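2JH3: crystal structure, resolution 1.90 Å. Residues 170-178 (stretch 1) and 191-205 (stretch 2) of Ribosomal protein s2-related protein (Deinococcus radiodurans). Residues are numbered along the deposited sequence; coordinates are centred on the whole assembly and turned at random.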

# COMPACT_ATOMS: atom_id res chain seq x y z
N PHE A 170 37.13 -4.06 37.63
CA PHE A 170 36.50 -5.38 37.46
C PHE A 170 37.56 -6.43 37.58
O PHE A 170 38.74 -6.17 37.37
CB PHE A 170 35.77 -5.51 36.08
CG PHE A 170 34.64 -4.52 35.89
CD1 PHE A 170 34.86 -3.30 35.27
CD2 PHE A 170 33.37 -4.80 36.37
CE1 PHE A 170 33.86 -2.40 35.15
CE2 PHE A 170 32.35 -3.87 36.26
CZ PHE A 170 32.61 -2.66 35.65
N ALA A 171 37.10 -7.65 37.83
CA ALA A 171 37.96 -8.84 37.98
C ALA A 171 38.75 -9.13 36.75
O ALA A 171 39.90 -9.53 36.82
CB ALA A 171 37.11 -10.09 38.37
N GLY A 172 38.15 -8.96 35.58
CA GLY A 172 38.91 -9.01 34.35
C GLY A 172 38.02 -8.52 33.20
O GLY A 172 36.85 -8.20 33.42
N VAL A 173 38.60 -8.46 32.01
CA VAL A 173 37.85 -8.03 30.80
C VAL A 173 38.14 -8.89 29.59
O VAL A 173 39.29 -9.04 29.15
CB VAL A 173 38.09 -6.51 30.46
CG1 VAL A 173 37.10 -6.06 29.37
CG2 VAL A 173 37.88 -5.64 31.72
N GLU A 174 37.08 -9.47 29.04
CA GLU A 174 37.17 -10.29 27.80
C GLU A 174 36.10 -9.90 26.73
O GLU A 174 34.94 -9.65 27.08
CB GLU A 174 36.97 -11.77 28.15
CG GLU A 174 37.91 -12.30 29.27
CD GLU A 174 39.38 -12.23 28.88
OE1 GLU A 174 39.67 -12.19 27.65
OE2 GLU A 174 40.24 -12.20 29.81
N VAL A 175 36.49 -9.94 25.47
CA VAL A 175 35.59 -9.80 24.30
C VAL A 175 35.07 -11.19 23.90
O VAL A 175 35.82 -12.12 23.88
CB VAL A 175 36.33 -9.13 23.05
CG1 VAL A 175 35.45 -9.05 21.81
CG2 VAL A 175 36.88 -7.74 23.41
N VAL A 176 33.79 -11.31 23.62
CA VAL A 176 33.20 -12.53 23.07
C VAL A 176 32.31 -12.15 21.87
O VAL A 176 31.86 -11.01 21.78
CB VAL A 176 32.38 -13.32 24.12
CG1 VAL A 176 33.28 -13.83 25.19
CG2 VAL A 176 31.36 -12.48 24.73
N LEU A 177 32.01 -13.12 21.00
CA LEU A 177 31.36 -12.85 19.73
C LEU A 177 29.94 -13.37 19.66
O LEU A 177 29.64 -14.49 20.11
CB LEU A 177 32.13 -13.53 18.60
CG LEU A 177 33.52 -13.07 18.24
CD1 LEU A 177 33.78 -13.59 16.85
CD2 LEU A 177 33.67 -11.53 18.27
N GLU A 178 29.09 -12.58 19.01
CA GLU A 178 27.76 -13.03 18.64
C GLU A 178 27.87 -14.35 17.84
O GLU A 178 28.87 -14.59 17.15
CB GLU A 178 27.06 -11.98 17.80
CG GLU A 178 26.28 -10.96 18.61
CD GLU A 178 25.39 -10.06 17.74
OE1 GLU A 178 25.80 -9.71 16.61
OE2 GLU A 178 24.28 -9.72 18.19
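Stretch 2, residues 191-205: SAVPLSEWPSRVEAG

Stretch 2 lies along the strand of stretch 1 as a short, weakly bonded parallel strand at about Val193 and Pro194, turns into a 3-10 segment from Leu195 to Ser200, and then returns as loop past the earlier residues of stretch 1. Together the two bury 510 Å². The CA atoms come closest at Leu177 and Pro194, 4.5 Å apart. Here Leu177 uses both of its backbone polar groups: its N donates to Val193 O at 3.0 Å, and its O accepts from Leu195 N at 2.9 Å, the straighter of the two bonds. One residue thus holds Pro194 from both flanks, as expected in a parallel pair. Pro194 has no N-H to donate, and its CA-to-CB bond points away from stretch 1. The Leu177 side chain points sideways, its CG 4.1 Å from Ala192 O.

Val176 gives up the most surface. Its CA lies 3.2 Å from Val193 O, a CA-H...O contact beside the Leu177 bond to the same oxygen. Its side chain, in the m rotamer, packs on that of Val193: Val176 CG1 is 3.8 Å from Val193 CG2, while Val176 CG2 meets Leu195 CD1 at 4.0 Å, so the start of the 3-10 segment extends the apolar packing. Next to it, Ala192 points toward stretch 1 and sets its CB 3.5 Å from Val175 O; Val193 N is left buried without a partner.

Beyond the 3-10 segment, Arg201 faces Glu174. Glu174 CG packs 3.3 Å from Arg201 O and 3.8 Å from Arg201 CB, but Glu174 OE1 stays 4.3 Å from Arg201 NE, so the opposite charges are near without forming a salt bridge. Farther along, Ala171 CB touches Ala204 CB at 3.6 Å, a small apolar contact.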

# COMPACT_ATOMS: atom_id res chain seq x y z
N SER A 191 40.73 -14.19 17.11
CA SER A 191 40.05 -15.36 17.64
C SER A 191 39.67 -15.15 19.10
O SER A 191 40.26 -15.77 19.99
CB SER A 191 40.93 -16.60 17.46
OG SER A 191 40.33 -17.73 18.07
N ALA A 192 38.75 -14.22 19.34
CA ALA A 192 37.97 -14.11 20.60
C ALA A 192 36.90 -15.18 20.54
O ALA A 192 36.50 -15.63 19.47
CB ALA A 192 37.29 -12.75 20.74
N VAL A 193 36.39 -15.57 21.70
CA VAL A 193 35.72 -16.84 21.78
C VAL A 193 34.28 -16.51 21.54
O VAL A 193 33.86 -15.38 21.78
CB VAL A 193 36.03 -17.51 23.11
CG1 VAL A 193 37.52 -17.28 23.44
CG2 VAL A 193 35.18 -17.00 24.20
N PRO A 194 33.51 -17.46 20.98
CA PRO A 194 32.09 -17.14 20.85
C PRO A 194 31.50 -17.00 22.22
O PRO A 194 32.07 -17.47 23.21
CB PRO A 194 31.51 -18.36 20.13
CG PRO A 194 32.71 -19.10 19.58
CD PRO A 194 33.84 -18.80 20.50
N LEU A 195 30.39 -16.28 22.29
CA LEU A 195 29.63 -16.17 23.53
C LEU A 195 29.18 -17.53 24.09
O LEU A 195 29.04 -17.68 25.30
CB LEU A 195 28.40 -15.30 23.24
CG LEU A 195 27.39 -15.10 24.34
CD1 LEU A 195 27.98 -14.42 25.53
CD2 LEU A 195 26.17 -14.31 23.85
N SER A 196 28.94 -18.51 23.21
CA SER A 196 28.56 -19.88 23.61
C SER A 196 29.71 -20.60 24.37
O SER A 196 29.49 -21.62 24.98
CB SER A 196 28.08 -20.66 22.39
OG SER A 196 29.17 -20.90 21.54
N GLU A 197 30.90 -20.01 24.40
CA GLU A 197 32.01 -20.50 25.15
C GLU A 197 32.44 -19.52 26.27
O GLU A 197 33.56 -19.59 26.80
CB GLU A 197 33.17 -20.67 24.17
CG GLU A 197 32.95 -21.67 23.05
CD GLU A 197 33.02 -23.11 23.55
OE1 GLU A 197 32.27 -23.97 23.03
OE2 GLU A 197 33.82 -23.36 24.49
N TRP A 198 31.57 -18.62 26.69
CA TRP A 198 32.02 -17.52 27.58
C TRP A 198 32.66 -17.93 28.91
O TRP A 198 33.58 -17.27 29.37
CB TRP A 198 30.89 -16.49 27.85
CG TRP A 198 29.75 -16.93 28.73
CD1 TRP A 198 28.52 -17.37 28.32
CD2 TRP A 198 29.71 -16.92 30.17
NE1 TRP A 198 27.72 -17.68 29.40
CE2 TRP A 198 28.43 -17.41 30.55
CE3 TRP A 198 30.65 -16.64 31.16
CZ2 TRP A 198 28.07 -17.61 31.90
CZ3 TRP A 198 30.29 -16.83 32.49
CH2 TRP A 198 29.01 -17.32 32.85
N PRO A 199 32.16 -18.99 29.58
CA PRO A 199 32.80 -19.36 30.85
C PRO A 199 34.30 -19.79 30.72
O PRO A 199 35.03 -19.73 31.70
CB PRO A 199 31.89 -20.48 31.37
CG PRO A 199 30.58 -20.33 30.59
CD PRO A 199 31.02 -19.87 29.28
N SER A 200 34.74 -20.16 29.51
CA SER A 200 36.16 -20.42 29.23
C SER A 200 37.06 -19.19 29.43
O SER A 200 38.31 -19.31 29.46
CB SER A 200 36.34 -20.89 27.79
OG SER A 200 36.21 -19.84 26.85
N ARG A 201 36.44 -18.01 29.57
CA ARG A 201 37.18 -16.76 29.71
C ARG A 201 36.91 -16.06 31.04
O ARG A 201 37.20 -14.90 31.20
CB ARG A 201 36.85 -15.83 28.53
CG ARG A 201 37.59 -16.16 27.22
CD ARG A 201 39.16 -16.03 27.41
NE ARG A 201 39.82 -16.19 26.11
CZ ARG A 201 40.07 -17.36 25.54
NH1 ARG A 201 39.74 -18.48 26.18
NH2 ARG A 201 40.63 -17.43 24.32
N VAL A 202 36.36 -16.76 32.00
CA VAL A 202 36.00 -16.12 33.26
C VAL A 202 36.58 -16.94 34.37
O VAL A 202 36.31 -18.15 34.45
CB VAL A 202 34.47 -16.01 33.45
CG1 VAL A 202 34.09 -15.59 34.88
CG2 VAL A 202 33.89 -15.05 32.46
N GLU A 203 37.36 -16.28 35.22
CA GLU A 203 37.99 -16.89 36.39
C GLU A 203 37.47 -16.33 37.71
O GLU A 203 37.78 -16.87 38.77
CB GLU A 203 39.50 -16.75 36.28
CG GLU A 203 40.09 -17.66 35.20
CD GLU A 203 41.31 -17.07 34.49
OE1 GLU A 203 42.17 -16.47 35.19
OE2 GLU A 203 41.41 -17.21 33.24
N ALA A 204 36.67 -15.27 37.66
CA ALA A 204 35.96 -14.79 38.83
C ALA A 204 34.71 -15.62 39.11
O ALA A 204 34.27 -16.43 38.27
CB ALA A 204 35.56 -13.30 38.64
N GLY A 205 34.11 -15.41 40.27
CA GLY A 205 32.90 -16.09 40.65
C GLY A 205 31.63 -15.47 40.14
O GLY A 205 30.55 -15.97 40.45